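Local coordinates for protein colicin-B (Escherichia coli, PDB 1RH1) that kills Escherichia coli and closely related bacteria by forming channels that depolarize the cytoplasmic membrane and dissipate cellular energy, at residues V123-E129 with G246-G252; T179-A183 with V286-D290. Numbering follows the deposited sequence.

Both contacts meet on one antiparallel sheet, in which strands 121-128 and 179-186 are neighbours, and their centres lie about 9 Å apart. Contact 1 pairs one edge of 123-129 with 246-252; the other edge carries 179-183, through probable hydrogen bonds from Met182 N to Ala126 O (2.7 Å) and from Phe125 N to Met182 O (2.8 Å). Contact 2 then packs a face of 179-183 against 286-290, the loop between strand 281-286 and the long helix 291-340. Along the chain the four segments alternate, so the two contacts cross in sequence. Both belong to the mainly beta N-terminal part of the chain, from which helix 291-340 leads away.

Contact 1: residues V123-E129 with G246-G252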
ATOM      1  N   VAL A 123      -3.841 -17.150  -4.596  1.00  2.00           N
ATOM      2  CA  VAL A 123      -4.517 -18.223  -5.282  1.00  2.00           C
ATOM      3  C   VAL A 123      -5.402 -19.004  -4.290  1.00  2.91           C
ATOM      4  O   VAL A 123      -4.926 -19.499  -3.277  1.00  5.65           O
ATOM      5  CB  VAL A 123      -3.471 -19.159  -5.941  1.00  3.32           C
ATOM      6  CG1 VAL A 123      -4.229 -20.237  -6.712  1.00  6.80           C
ATOM      7  CG2 VAL A 123      -2.587 -18.439  -6.968  1.00  5.85           C
ATOM      8  N   SER A 124      -6.710 -19.161  -4.515  1.00  2.65           N
ATOM      9  CA  SER A 124      -7.603 -19.886  -3.611  1.00  4.23           C
ATOM     10  C   SER A 124      -7.394 -21.391  -3.474  1.00  3.02           C
ATOM     11  O   SER A 124      -7.082 -22.030  -4.472  1.00  2.00           O
ATOM     12  CB  SER A 124      -9.057 -19.666  -4.040  1.00  5.12           C
ATOM     13  OG  SER A 124      -9.286 -20.163  -5.353  1.00  6.54           O
ATOM     14  N   PHE A 125      -7.575 -21.968  -2.274  1.00  2.00           N
ATOM     15  CA  PHE A 125      -7.532 -23.406  -2.110  1.00  3.16           C
ATOM     16  C   PHE A 125      -8.853 -24.019  -1.571  1.00  6.32           C
ATOM     17  O   PHE A 125      -9.108 -25.229  -1.647  1.00  2.55           O
ATOM     18  CB  PHE A 125      -6.309 -23.732  -1.228  1.00  2.00           C
ATOM     19  CG  PHE A 125      -6.235 -23.244   0.206  1.00  2.00           C
ATOM     20  CD1 PHE A 125      -6.785 -24.012   1.231  1.00  2.34           C
ATOM     21  CD2 PHE A 125      -5.628 -22.029   0.499  1.00  2.00           C
ATOM     22  CE1 PHE A 125      -6.734 -23.557   2.538  1.00  2.00           C
ATOM     23  CE2 PHE A 125      -5.585 -21.587   1.808  1.00  2.00           C
ATOM     24  CZ  PHE A 125      -6.140 -22.349   2.821  1.00  2.00           C
ATOM     25  N   ALA A 126      -9.771 -23.175  -1.065  1.00  7.47           N
ATOM     26  CA  ALA A 126     -11.116 -23.570  -0.632  1.00  2.00           C
ATOM     27  C   ALA A 126     -12.043 -22.383  -0.731  1.00  3.11           C
ATOM     28  O   ALA A 126     -11.643 -21.254  -0.446  1.00  2.11           O
ATOM     29  CB  ALA A 126     -11.187 -23.993   0.800  1.00  2.00           C
ATOM     30  N   ARG A 127     -13.274 -22.691  -1.170  1.00  4.90           N
ATOM     31  CA  ARG A 127     -14.398 -21.766  -1.372  1.00  2.46           C
ATOM     32  C   ARG A 127     -15.417 -21.936  -0.262  1.00  2.00           C
ATOM     33  O   ARG A 127     -15.802 -23.052   0.064  1.00  2.00           O
ATOM     34  CB  ARG A 127     -15.097 -22.047  -2.698  1.00  2.00           C
ATOM     35  CG  ARG A 127     -16.216 -21.074  -3.071  1.00  2.59           C
ATOM     36  CD  ARG A 127     -16.825 -21.372  -4.430  1.00  2.00           C
ATOM     37  NE  ARG A 127     -17.355 -22.726  -4.458  1.00  8.53           N
ATOM     38  CZ  ARG A 127     -18.654 -23.003  -4.272  1.00 11.39           C
ATOM     39  NH1 ARG A 127     -19.548 -22.034  -4.065  1.00 14.58           N
ATOM     40  NH2 ARG A 127     -19.065 -24.274  -4.209  1.00 14.58           N
ATOM     41  N   LEU A 128     -15.862 -20.825   0.313  1.00  2.00           N
ATOM     42  CA  LEU A 128     -16.805 -20.825   1.417  1.00  2.16           C
ATOM     43  C   LEU A 128     -18.274 -20.405   1.201  1.00  3.95           C
ATOM     44  O   LEU A 128     -18.633 -19.305   0.745  1.00  4.64           O
ATOM     45  CB  LEU A 128     -16.184 -19.969   2.510  1.00  2.00           C
ATOM     46  CG  LEU A 128     -15.251 -20.582   3.528  1.00  2.00           C
ATOM     47  CD1 LEU A 128     -14.152 -21.435   2.936  1.00  2.00           C
ATOM     48  CD2 LEU A 128     -14.682 -19.429   4.266  1.00  2.00           C
ATOM     49  N   GLU A 129     -19.149 -21.338   1.581  1.00  2.00           N
ATOM     50  CA  GLU A 129     -20.584 -21.111   1.566  1.00  3.52           C
ATOM     51  C   GLU A 129     -20.879 -20.185   2.721  1.00  5.07           C
ATOM     52  O   GLU A 129     -20.305 -20.404   3.793  1.00  9.75           O
ATOM     53  CB  GLU A 129     -21.350 -22.372   1.796  1.00  3.67           C
ATOM     54  CG  GLU A 129     -21.035 -23.356   0.696  1.00 16.15           C
ATOM     55  CD  GLU A 129     -21.726 -24.703   0.819  1.00 22.02           C
ATOM     56  OE1 GLU A 129     -21.850 -25.393  -0.196  1.00 24.84           O
ATOM     57  OE2 GLU A 129     -22.130 -25.073   1.925  1.00 27.43           O
ATOM     58  N   GLY A 246     -19.638 -26.452   4.406  1.00  7.44           N
ATOM     59  CA  GLY A 246     -19.524 -25.042   4.064  1.00  6.97           C
ATOM     60  C   GLY A 246     -18.152 -24.606   3.584  1.00  6.49           C
ATOM     61  O   GLY A 246     -17.900 -23.396   3.502  1.00  6.75           O
ATOM     62  N   VAL A 247     -17.284 -25.613   3.326  1.00  4.05           N
ATOM     63  CA  VAL A 247     -15.905 -25.449   2.860  1.00  6.12           C
ATOM     64  C   VAL A 247     -15.718 -26.395   1.689  1.00  7.56           C
ATOM     65  O   VAL A 247     -15.407 -27.584   1.809  1.00 10.48           O
ATOM     66  CB  VAL A 247     -14.840 -25.797   3.966  1.00  5.61           C
ATOM     67  CG1 VAL A 247     -13.417 -25.840   3.414  1.00  4.21           C
ATOM     68  CG2 VAL A 247     -14.809 -24.692   4.997  1.00  5.06           C
ATOM     69  N   ILE A 248     -15.932 -25.791   0.527  1.00  7.46           N
ATOM     70  CA  ILE A 248     -15.795 -26.471  -0.744  1.00  8.30           C
ATOM     71  C   ILE A 248     -14.312 -26.352  -1.134  1.00  8.26           C
ATOM     72  O   ILE A 248     -13.791 -25.245  -1.312  1.00  2.85           O
ATOM     73  CB  ILE A 248     -16.711 -25.776  -1.804  1.00  7.46           C
ATOM     74  CG1 ILE A 248     -18.106 -25.418  -1.290  1.00  2.00           C
ATOM     75  CG2 ILE A 248     -16.797 -26.742  -2.986  1.00  5.93           C
ATOM     76  CD1 ILE A 248     -19.047 -26.596  -1.110  1.00  2.68           C
ATOM     77  N   SER A 249     -13.587 -27.466  -1.268  1.00  8.39           N
ATOM     78  CA  SER A 249     -12.174 -27.408  -1.656  1.00 10.24           C
ATOM     79  C   SER A 249     -11.988 -27.312  -3.151  1.00  9.09           C
ATOM     80  O   SER A 249     -12.188 -28.291  -3.874  1.00  9.77           O
ATOM     81  CB  SER A 249     -11.405 -28.642  -1.165  1.00  7.67           C
ATOM     82  OG  SER A 249     -10.566 -28.264  -0.076  1.00  9.55           O
ATOM     83  N   GLU A 250     -11.622 -26.120  -3.627  1.00 11.75           N
ATOM     84  CA  GLU A 250     -11.426 -25.910  -5.066  1.00 11.96           C
ATOM     85  C   GLU A 250     -10.203 -25.047  -5.299  1.00  9.32           C
ATOM     86  O   GLU A 250     -10.114 -23.985  -4.683  1.00  9.74           O
ATOM     87  CB  GLU A 250     -12.587 -25.172  -5.732  1.00 15.18           C
ATOM     88  CG  GLU A 250     -14.020 -25.650  -5.478  1.00 19.66           C
ATOM     89  CD  GLU A 250     -15.094 -24.667  -5.968  1.00 26.41           C
ATOM     90  OE1 GLU A 250     -14.809 -23.464  -6.084  1.00 26.90           O
ATOM     91  OE2 GLU A 250     -16.222 -25.106  -6.235  1.00 27.34           O
ATOM     92  N   THR A 251      -9.275 -25.460  -6.176  1.00  4.54           N
ATOM     93  CA  THR A 251      -8.091 -24.657  -6.490  1.00  6.07           C
ATOM     94  C   THR A 251      -8.482 -23.536  -7.450  1.00  5.93           C
ATOM     95  O   THR A 251      -9.438 -23.702  -8.209  1.00  6.66           O
ATOM     96  CB  THR A 251      -6.968 -25.507  -7.159  1.00  2.00           C
ATOM     97  OG1 THR A 251      -6.666 -26.584  -6.291  1.00  7.79           O
ATOM     98  CG2 THR A 251      -5.679 -24.741  -7.365  1.00  2.00           C
ATOM     99  N   GLY A 252      -7.818 -22.373  -7.452  1.00  6.10           N
ATOM    100  CA  GLY A 252      -8.183 -21.406  -8.457  1.00  8.94           C
ATOM    101  C   GLY A 252      -7.437 -20.098  -8.640  1.00  9.26           C
ATOM    102  O   GLY A 252      -7.527 -19.153  -7.851  1.00 16.26           O
TER
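Two short hydrogen bonds fix the register: Arg127 N to Ile248 O at 2.6 Å and Ile248 N to Arg127 O at 2.8 Å, the reciprocal pattern of an antiparallel hydrogen-bonded pair. Glu129 N continues it to Gly246 O (3.1 Å). At the other end Ser124 pairs with Gly252 more loosely: Ser124 N to Gly252 O (3.4 Å) and Gly252 N to Ser124 O (3.1 Å) are weak, but Ser124 OG adds a bond to Gly252 O at 3.2 Å. An ideal CB on Gly252 would clash with that hydroxyl. Between the two paired regions the register slips by one residue. Arg127 bridges this step with its side chain, its NE forming a salt bridge with Glu250 OE1 (3.1 Å), while Ile248 CG1 lies 3.3 Å from Arg127 NH2. On the face of Leu128 and Val247, Val247 CG2 meets Leu128 CD1 at 3.9 Å; Ala126 CB, directed sideways, touches Val247 CG1 at the same distance. Leu141 of strand 139-146 touches both Leu128 and Val247. On the far edge of 123-129, Phe125 and Ala126 both face Met182, a classic beta bulge. The corner at Phe125 accompanies this irregularity in an antiparallel sheet whose central strand is paired along both edges.

Contact 2: residues T179-A183 with V286-D290; sequences TQYMA and VEILD
Gln180 reaches across with its side-chain amide over the backbone of Glu287, Ile288 and Leu289. Its extended t,t rotamer lays the amide end against these three residues. Segment 179-183 is an extended strand; 286-290 is irregular but extended, with negative phi throughout, and over the touching parts (180-182 against 286-289) the directions differ by 165°, nearly antiparallel. The backbones stand well apart, at CA-CA 7.4 Å for Gln180-Leu289 and 8.6 Å for Met182-Val286, so side chains fill the gap. Met182 (chi1 m, chi2 -129°, chi3 p) places CE 3.4 Å from CG2 of Val286, whose chi1 is t. CA-to-CB bonds of Gln180, Met182, Val286 and Leu289 point inward; that of Glu287 points away, and its OE2 hydrogen-bonds Ser24 OG in the TonB box. Leu294 and Arg297 of helix 291-340 touch both Gln180 and Leu289. The 232 Å² of buried surface is side-chain packing of a sheet face against the loop leading into the long helix, a buried junction in the N-terminal part.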
ATOM      1  N   THR A 179     -18.398 -13.437  -2.775  1.00  5.59           N
ATOM      2  CA  THR A 179     -18.290 -14.749  -2.137  1.00  5.65           C
ATOM      3  C   THR A 179     -16.887 -14.886  -1.522  1.00  7.39           C
ATOM      4  O   THR A 179     -15.891 -14.593  -2.193  1.00  8.35           O
ATOM      5  CB  THR A 179     -18.581 -15.913  -3.173  1.00  2.00           C
ATOM      6  OG1 THR A 179     -17.444 -16.779  -3.199  1.00  3.56           O
ATOM      7  CG2 THR A 179     -18.879 -15.424  -4.577  1.00  3.47           C
ATOM      8  N   GLN A 180     -16.794 -15.311  -0.244  1.00  2.00           N
ATOM      9  CA  GLN A 180     -15.518 -15.417   0.463  1.00  4.73           C
ATOM     10  C   GLN A 180     -14.780 -16.717   0.172  1.00  6.36           C
ATOM     11  O   GLN A 180     -15.329 -17.815   0.237  1.00  6.23           O
ATOM     12  CB  GLN A 180     -15.765 -15.281   1.974  1.00  4.04           C
ATOM     13  CG  GLN A 180     -14.632 -15.512   2.970  1.00  2.00           C
ATOM     14  CD  GLN A 180     -15.157 -15.627   4.388  1.00  2.00           C
ATOM     15  OE1 GLN A 180     -14.967 -14.749   5.203  1.00  2.00           O
ATOM     16  NE2 GLN A 180     -15.857 -16.669   4.780  1.00  2.00           N
ATOM     17  N   TYR A 181     -13.504 -16.547  -0.174  1.00  2.00           N
ATOM     18  CA  TYR A 181     -12.578 -17.629  -0.473  1.00  2.00           C
ATOM     19  C   TYR A 181     -11.504 -17.820   0.592  1.00  3.54           C
ATOM     20  O   TYR A 181     -11.326 -16.937   1.422  1.00  6.42           O
ATOM     21  CB  TYR A 181     -11.918 -17.324  -1.780  1.00  2.00           C
ATOM     22  CG  TYR A 181     -12.868 -17.562  -2.919  1.00  3.45           C
ATOM     23  CD1 TYR A 181     -13.785 -16.594  -3.312  1.00  2.00           C
ATOM     24  CD2 TYR A 181     -12.806 -18.789  -3.575  1.00  7.09           C
ATOM     25  CE1 TYR A 181     -14.648 -16.858  -4.368  1.00  2.00           C
ATOM     26  CE2 TYR A 181     -13.668 -19.051  -4.634  1.00  5.93           C
ATOM     27  CZ  TYR A 181     -14.578 -18.081  -5.015  1.00  2.00           C
ATOM     28  OH  TYR A 181     -15.429 -18.359  -6.055  1.00 10.48           O
ATOM     29  N   MET A 182     -10.808 -18.958   0.650  1.00  2.00           N
ATOM     30  CA  MET A 182      -9.617 -19.062   1.479  1.00  2.51           C
ATOM     31  C   MET A 182      -8.456 -19.306   0.535  1.00  2.00           C
ATOM     32  O   MET A 182      -8.517 -20.210  -0.299  1.00  2.23           O
ATOM     33  CB  MET A 182      -9.764 -20.193   2.472  1.00  3.91           C
ATOM     34  CG  MET A 182     -10.762 -19.779   3.540  1.00  2.00           C
ATOM     35  SD  MET A 182     -10.131 -20.030   5.202  1.00  2.00           S
ATOM     36  CE  MET A 182      -8.714 -18.986   5.085  1.00  2.00           C
ATOM     37  N   ALA A 183      -7.419 -18.470   0.646  1.00  2.00           N
ATOM     38  CA  ALA A 183      -6.309 -18.437  -0.287  1.00  2.00           C
ATOM     39  C   ALA A 183      -4.926 -18.456   0.299  1.00  2.00           C
ATOM     40  O   ALA A 183      -4.765 -18.262   1.495  1.00  6.03           O
ATOM     41  CB  ALA A 183      -6.347 -17.197  -1.110  1.00  2.00           C
ATOM     42  N   VAL A 286      -9.922 -18.108  10.559  1.00  2.00           N
ATOM     43  CA  VAL A 286     -10.872 -17.286   9.821  1.00  3.63           C
ATOM     44  C   VAL A 286     -12.324 -17.370  10.268  1.00  2.00           C
ATOM     45  O   VAL A 286     -12.821 -18.401  10.688  1.00  2.00           O
ATOM     46  CB  VAL A 286     -10.713 -17.680   8.327  1.00  5.36           C
ATOM     47  CG1 VAL A 286     -11.761 -17.080   7.406  1.00  2.00           C
ATOM     48  CG2 VAL A 286      -9.363 -17.146   7.890  1.00  2.07           C
ATOM     49  N   GLU A 287     -13.031 -16.267  10.095  1.00  2.00           N
ATOM     50  CA  GLU A 287     -14.449 -16.120  10.366  1.00  4.70           C
ATOM     51  C   GLU A 287     -15.316 -16.214   9.101  1.00  7.85           C
ATOM     52  O   GLU A 287     -15.249 -15.341   8.227  1.00  8.52           O
ATOM     53  CB  GLU A 287     -14.617 -14.790  11.037  1.00  3.89           C
ATOM     54  CG  GLU A 287     -16.028 -14.437  11.435  1.00  9.88           C
ATOM     55  CD  GLU A 287     -16.096 -13.050  12.036  1.00 15.61           C
ATOM     56  OE1 GLU A 287     -16.601 -12.931  13.152  1.00 18.08           O
ATOM     57  OE2 GLU A 287     -15.638 -12.101  11.392  1.00 18.93           O
ATOM     58  N   ILE A 288     -16.132 -17.276   8.980  1.00  4.84           N
ATOM     59  CA  ILE A 288     -17.062 -17.517   7.870  1.00  7.31           C
ATOM     60  C   ILE A 288     -18.090 -16.374   7.940  1.00 12.17           C
ATOM     61  O   ILE A 288     -18.841 -16.300   8.915  1.00 12.35           O
ATOM     62  CB  ILE A 288     -17.839 -18.894   7.992  1.00  4.00           C
ATOM     63  CG1 ILE A 288     -17.295 -19.757   9.120  1.00  9.51           C
ATOM     64  CG2 ILE A 288     -17.716 -19.691   6.719  1.00  2.00           C
ATOM     65  CD1 ILE A 288     -17.751 -19.295  10.551  1.00 11.35           C
ATOM     66  N   LEU A 289     -18.099 -15.425   6.974  1.00 12.21           N
ATOM     67  CA  LEU A 289     -19.015 -14.278   6.900  1.00  4.53           C
ATOM     68  C   LEU A 289     -20.369 -14.664   6.300  1.00  6.99           C
ATOM     69  O   LEU A 289     -20.464 -15.484   5.383  1.00  5.70           O
ATOM     70  CB  LEU A 289     -18.341 -13.170   6.057  1.00  4.82           C
ATOM     71  CG  LEU A 289     -17.659 -11.908   6.637  1.00  2.00           C
ATOM     72  CD1 LEU A 289     -16.506 -12.194   7.573  1.00  7.70           C
ATOM     73  CD2 LEU A 289     -17.019 -11.182   5.494  1.00  2.00           C
ATOM     74  N   ASP A 290     -21.448 -14.077   6.830  1.00 12.26           N
ATOM     75  CA  ASP A 290     -22.821 -14.340   6.376  1.00 13.97           C
ATOM     76  C   ASP A 290     -23.260 -13.472   5.212  1.00 14.25           C
ATOM     77  O   ASP A 290     -22.639 -12.448   4.953  1.00 17.23           O
ATOM     78  CB  ASP A 290     -23.829 -14.159   7.538  1.00 17.27           C
ATOM     79  CG  ASP A 290     -23.812 -12.854   8.330  1.00 23.64           C
ATOM     80  OD1 ASP A 290     -22.730 -12.375   8.698  1.00 27.10           O
ATOM     81  OD2 ASP A 290     -24.899 -12.335   8.609  1.00 28.10           O
TER